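Local structure of ethanolamine utilization protein EutL (Clostridium perfringens E str. JGS1987, 4TME) at residues C[158-163]-C[204-209]; C[166-171]-C[196-201]. The protein binds ethanolamine and probably forms trimeric tiles in the shell of the ethanolamine-utilization microcompartment, the ligand apparently controlling pore opening allosterically. All coordinates share one frame; numbering follows the deposited sequence.

Interaction 1 (C[158-163]-C[204-209]); sequences MYALDA and AEAVQS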
loop_
_atom_site.group_PDB
_atom_site.type_symbol
_atom_site.label_atom_id
_atom_site.label_comp_id
_atom_site.label_asym_id
_atom_site.label_seq_id
_atom_site.Cartn_x
_atom_site.Cartn_y
_atom_site.Cartn_z
ATOM N N MET C 158 -14.064 -12.761 3.600
ATOM C CA MET C 158 -15.229 -12.331 4.382
ATOM C C MET C 158 -16.327 -13.396 4.398
ATOM O O MET C 158 -16.911 -13.700 5.438
ATOM C CB MET C 158 -15.774 -11.009 3.830
ATOM C CG MET C 158 -14.786 -9.814 3.937
ATOM S SD MET C 158 -14.125 -9.478 5.575
ATOM C CE MET C 158 -15.644 -9.085 6.402
ATOM N N TYR C 159 -16.627 -13.946 3.236
ATOM C CA TYR C 159 -17.618 -15.001 3.104
ATOM C C TYR C 159 -17.216 -16.228 3.915
ATOM O O TYR C 159 -18.017 -16.794 4.648
ATOM C CB TYR C 159 -17.770 -15.346 1.620
ATOM C CG TYR C 159 -18.796 -16.396 1.293
ATOM C CD1 TYR C 159 -20.131 -16.055 1.125
ATOM C CD2 TYR C 159 -18.425 -17.717 1.095
ATOM C CE1 TYR C 159 -21.064 -17.003 0.801
ATOM C CE2 TYR C 159 -19.351 -18.679 0.766
ATOM C CZ TYR C 159 -20.671 -18.315 0.619
ATOM O OH TYR C 159 -21.598 -19.275 0.295
ATOM N N ALA C 160 -15.960 -16.613 3.782
ATOM C CA ALA C 160 -15.490 -17.854 4.385
ATOM C C ALA C 160 -15.279 -17.719 5.900
ATOM O O ALA C 160 -15.430 -18.686 6.639
ATOM C CB ALA C 160 -14.198 -18.309 3.683
ATOM N N LEU C 161 -14.911 -16.522 6.358
ATOM C CA LEU C 161 -14.836 -16.252 7.789
ATOM C C LEU C 161 -16.196 -16.430 8.461
ATOM O O LEU C 161 -16.311 -17.043 9.526
ATOM C CB LEU C 161 -14.302 -14.843 8.047
ATOM C CG LEU C 161 -12.788 -14.642 8.025
ATOM C CD1 LEU C 161 -12.459 -13.186 8.329
ATOM C CD2 LEU C 161 -12.056 -15.569 8.999
ATOM N N ASP C 162 -17.249 -15.917 7.826
ATOM C CA ASP C 162 -18.586 -16.109 8.358
ATOM C C ASP C 162 -18.917 -17.598 8.452
ATOM O O ASP C 162 -19.449 -18.061 9.465
ATOM C CB ASP C 162 -19.623 -15.381 7.494
ATOM C CG ASP C 162 -21.035 -15.514 8.050
ATOM O OD1 ASP C 162 -21.311 -14.915 9.110
ATOM O OD2 ASP C 162 -21.845 -16.219 7.437
ATOM N N ALA C 163 -18.585 -18.341 7.408
ATOM C CA ALA C 163 -18.800 -19.782 7.403
ATOM C C ALA C 163 -18.040 -20.476 8.532
ATOM O O ALA C 163 -18.585 -21.365 9.192
ATOM C CB ALA C 163 -18.381 -20.352 6.076
ATOM N N ALA C 204 -11.791 -23.329 4.340
ATOM C CA ALA C 204 -11.293 -23.831 3.067
ATOM C C ALA C 204 -12.447 -24.148 2.100
ATOM O O ALA C 204 -12.400 -23.793 0.917
ATOM C CB ALA C 204 -10.440 -25.075 3.276
ATOM N N GLU C 205 -13.470 -24.817 2.604
ATOM C CA GLU C 205 -14.608 -25.218 1.782
ATOM C C GLU C 205 -15.310 -23.984 1.229
ATOM O O GLU C 205 -15.701 -23.947 0.049
ATOM C CB GLU C 205 -15.593 -26.065 2.592
ATOM C CG GLU C 205 -16.748 -26.598 1.751
ATOM C CD GLU C 205 -17.773 -27.350 2.572
ATOM O OE1 GLU C 205 -17.475 -27.683 3.739
ATOM O OE2 GLU C 205 -18.878 -27.603 2.046
ATOM N N ALA C 206 -15.444 -22.952 2.062
ATOM C CA ALA C 206 -16.134 -21.737 1.628
ATOM C C ALA C 206 -15.324 -20.962 0.574
ATOM O O ALA C 206 -15.889 -20.443 -0.392
ATOM C CB ALA C 206 -16.435 -20.847 2.821
ATOM N N VAL C 207 -14.006 -20.882 0.737
ATOM C CA VAL C 207 -13.182 -20.222 -0.268
ATOM C C VAL C 207 -13.287 -20.976 -1.596
ATOM O O VAL C 207 -13.447 -20.362 -2.659
ATOM C CB VAL C 207 -11.696 -20.110 0.159
ATOM C CG1 VAL C 207 -10.884 -19.502 -0.975
ATOM C CG2 VAL C 207 -11.548 -19.229 1.414
ATOM N N GLN C 208 -13.266 -22.304 -1.541
ATOM C CA GLN C 208 -13.329 -23.086 -2.773
ATOM C C GLN C 208 -14.683 -22.862 -3.442
ATOM O O GLN C 208 -14.786 -22.826 -4.671
ATOM C CB GLN C 208 -13.086 -24.580 -2.501
ATOM C CG GLN C 208 -11.618 -24.812 -2.132
ATOM C CD GLN C 208 -11.173 -26.254 -2.164
ATOM O OE1 GLN C 208 -11.945 -27.164 -2.493
ATOM N NE2 GLN C 208 -9.887 -26.473 -1.844
ATOM N N SER C 209 -15.711 -22.698 -2.620
ATOM C CA SER C 209 -17.057 -22.483 -3.135
ATOM C C SER C 209 -17.125 -21.189 -3.933
ATOM O O SER C 209 -17.718 -21.159 -5.016
ATOM C CB SER C 209 -18.083 -22.446 -2.007
ATOM O OG SER C 209 -19.370 -22.169 -2.541
HETATM O O HOH W 1 -20.345 -19.686 -2.681
#

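Interaction 2 (C[166-171]-C[196-201]); sequences KAADVE and CKAACD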
loop_
_atom_site.group_PDB
_atom_site.type_symbol
_atom_site.label_atom_id
_atom_site.label_comp_id
_atom_site.label_asym_id
_atom_site.label_seq_id
_atom_site.Cartn_x
_atom_site.Cartn_y
_atom_site.Cartn_z
ATOM N N LYS C 166 -19.558 -19.790 12.010
ATOM C CA LYS C 166 -20.794 -20.513 12.216
ATOM C C LYS C 166 -20.565 -22.016 12.432
ATOM O O LYS C 166 -21.347 -22.673 13.122
ATOM C CB LYS C 166 -21.717 -20.261 11.036
ATOM C CG LYS C 166 -22.357 -18.871 11.126
ATOM C CD LYS C 166 -22.951 -18.430 9.818
ATOM C CE LYS C 166 -23.816 -17.179 10.011
ATOM N NZ LYS C 166 -24.293 -16.698 8.704
ATOM N N ALA C 167 -19.480 -22.536 11.872
ATOM C CA ALA C 167 -19.249 -23.988 11.834
ATOM C C ALA C 167 -18.632 -24.545 13.104
ATOM O O ALA C 167 -18.728 -25.749 13.374
ATOM C CB ALA C 167 -18.351 -24.336 10.666
ATOM N N ALA C 168 -18.007 -23.687 13.885
ATOM C CA ALA C 168 -17.108 -24.156 14.921
ATOM C C ALA C 168 -17.249 -23.313 16.171
ATOM O O ALA C 168 -17.572 -22.128 16.093
ATOM C CB ALA C 168 -15.673 -24.119 14.404
ATOM N N ASP C 169 -16.991 -23.927 17.317
ATOM C CA ASP C 169 -17.023 -23.225 18.592
ATOM C C ASP C 169 -15.732 -22.442 18.778
ATOM O O ASP C 169 -14.867 -22.815 19.586
ATOM C CB ASP C 169 -17.225 -24.214 19.752
ATOM C CG ASP C 169 -17.584 -23.518 21.058
ATOM O OD1 ASP C 169 -17.858 -22.301 21.024
ATOM O OD2 ASP C 169 -17.606 -24.192 22.117
ATOM N N VAL C 170 -15.603 -21.368 18.005
ATOM C CA VAL C 170 -14.410 -20.524 18.011
ATOM C C VAL C 170 -14.732 -19.048 18.260
ATOM O O VAL C 170 -15.862 -18.588 18.024
ATOM C CB VAL C 170 -13.641 -20.645 16.676
ATOM C CG1 VAL C 170 -13.072 -22.059 16.528
ATOM C CG2 VAL C 170 -14.529 -20.271 15.500
ATOM N N GLU C 171 -13.730 -18.327 18.760
ATOM C CA GLU C 171 -13.821 -16.906 19.071
ATOM C C GLU C 171 -12.916 -16.111 18.157
ATOM O O GLU C 171 -11.816 -16.542 17.820
ATOM C CB GLU C 171 -13.410 -16.619 20.514
ATOM C CG GLU C 171 -14.173 -17.395 21.572
ATOM C CD GLU C 171 -13.687 -17.063 22.968
ATOM O OE1 GLU C 171 -12.706 -17.695 23.433
ATOM O OE2 GLU C 171 -14.280 -16.159 23.593
ATOM N N CYS C 196 -10.732 -25.448 16.204
ATOM C CA CYS C 196 -9.917 -24.699 15.245
ATOM C C CYS C 196 -9.797 -25.490 13.940
ATOM O O CYS C 196 -9.869 -24.918 12.862
ATOM C CB CYS C 196 -8.535 -24.381 15.819
ATOM S SG CYS C 196 -8.588 -23.122 17.132
ATOM N N LYS C 197 -9.668 -26.810 14.030
ATOM C CA LYS C 197 -9.613 -27.625 12.818
ATOM C C LYS C 197 -10.936 -27.559 12.035
ATOM O O LYS C 197 -10.947 -27.460 10.796
ATOM C CB LYS C 197 -9.279 -29.073 13.171
ATOM C CG LYS C 197 -9.299 -30.025 11.985
ATOM C CD LYS C 197 -8.311 -29.607 10.904
ATOM C CE LYS C 197 -8.315 -30.593 9.737
ATOM N NZ LYS C 197 -7.542 -30.081 8.571
ATOM N N ALA C 198 -12.050 -27.573 12.750
ATOM C CA ALA C 198 -13.363 -27.471 12.107
ATOM C C ALA C 198 -13.494 -26.093 11.419
ATOM O O ALA C 198 -14.100 -25.969 10.355
ATOM C CB ALA C 198 -14.461 -27.665 13.105
ATOM N N ALA C 199 -12.932 -25.062 12.032
ATOM C CA ALA C 199 -13.012 -23.721 11.446
ATOM C C ALA C 199 -12.161 -23.683 10.171
ATOM O O ALA C 199 -12.572 -23.122 9.143
ATOM C CB ALA C 199 -12.550 -22.655 12.449
ATOM N N CYS C 200 -10.988 -24.310 10.221
ATOM C CA CYS C 200 -10.113 -24.353 9.051
ATOM C C CYS C 200 -10.803 -25.087 7.892
ATOM O O CYS C 200 -10.761 -24.619 6.757
ATOM C CB CYS C 200 -8.784 -25.051 9.374
ATOM S SG CYS C 200 -7.668 -24.081 10.406
ATOM N N ASP C 201 -11.441 -26.218 8.190
ATOM C CA ASP C 201 -12.074 -27.025 7.148
ATOM C C ASP C 201 -13.203 -26.228 6.495
ATOM O O ASP C 201 -13.345 -26.215 5.270
ATOM C CB ASP C 201 -12.633 -28.338 7.710
ATOM C CG ASP C 201 -11.541 -29.324 8.137
ATOM O OD1 ASP C 201 -10.347 -29.140 7.788
ATOM O OD2 ASP C 201 -11.910 -30.301 8.824
#

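Interaction 1 (C[158-163]-C[204-209])
The methyl group of Ala206 lies against Ala160, overlapping both its CA and its CB; the two CB atoms stand 3.5 Å apart, tighter than usual for carbons. Ala163, one turn further along the same helix, puts its CB 3.8 Å from Ala206 CB. Tyr159 closes in on the same methyl with one ring side, CD2 lying 4.1 Å from Ala206 CB. The ring is carried across because CG is anti to the backbone N (chi1 -178°), and the carbonyl oxygen of Ala206 meets its edge near the ring plane, with CD2 4.0 Å from that O. From the next position on the partner helix Val207 adds one branch: CG2 comes within 3.6 Å of Ala160 CB. Val207 also touches Tyr123 of strand 122-128, and Ala160 touches Phe203. The outer flank of 158-163 meets a second subunit, where Asp162 OD1 accepts a hydrogen bond from Ser20 N of that subunit. With small side chains at the crossing, the axes of 158-163 and 204-209 approach to 8.1 Å at 145° between their N-to-C directions, running roughly antiparallel. A water hydrogen-bonds Ser209 OG at 2.7 Å and, weakly, Tyr159 OH at 3.3 Å. No direct hydrogen bond joins the segments; close methyl packing holds them, with the tyrosine ring linked to Ser209 only weakly through water.

Interaction 2 (C[166-171]-C[196-201])
Cys196 O takes the helical hydrogen bond from Cys200 N at 2.9 Å, while the N of the same Cys196 faces Val170 across the contact, 4.1 Å from Val170 CG1. That branch, which sits anti to the carbonyl carbon and beside the backbone N (chi1 -66°), also reaches 4.2 Å from Ala199 CB. Ala168 is where the chain abandons helical geometry after helix 154-167, and its methyl immediately meets the partner helix. Its CB stands 3.7 Å from Ala199 N, against the backbone itself, and 4.0 Å from the methyl carbon Ala198 CB; Ala199 CB lies equally close. Between these two residues, Val170 N turns back onto Ala168 O at 2.8 Å, a weak hydrogen bond that closes an inverse gamma turn centred on Asp169. Val170 also packs on Ala195 and on Leu189 of strand 185-191, while the Cys196 side chain is directed away from Val170, touching Ala146 and Cys127 of the sheet. Lys166 NZ is held by a salt bridge to Asp162 and a hydrogen bond to Ser17 O of a second subunit. The helix-to-strand connection thus lies on helix 193-212 through methyls against methyls and backbone. Without a hydrogen bond across, shape complementarity carries the contact, the inverse gamma turn at Asp169 placing Ala168 and Val170 both toward the helix.

Both interactions join helix 154-167, or the turn that follows it, to helix 193-212, and their centres lie 11 Å apart. Running in roughly opposite directions, the helices meet in interaction 1 nearer the end of helix 193-212 and in interaction 2 nearer its start, where the chain leaves the first helix for strand 171-176. Together they form one alanine-rich seam within the second BMC domain, and residues of both, Asp162 and Lys166 among them, touch a second subunit; these two also form a salt bridge. Neither contact lines an ethanolamine pocket: Val207 of interaction 1 has its side chain about 12 Å from a bound ethanolamine. Strand 171-176, however, ends at Phe176 in one pocket.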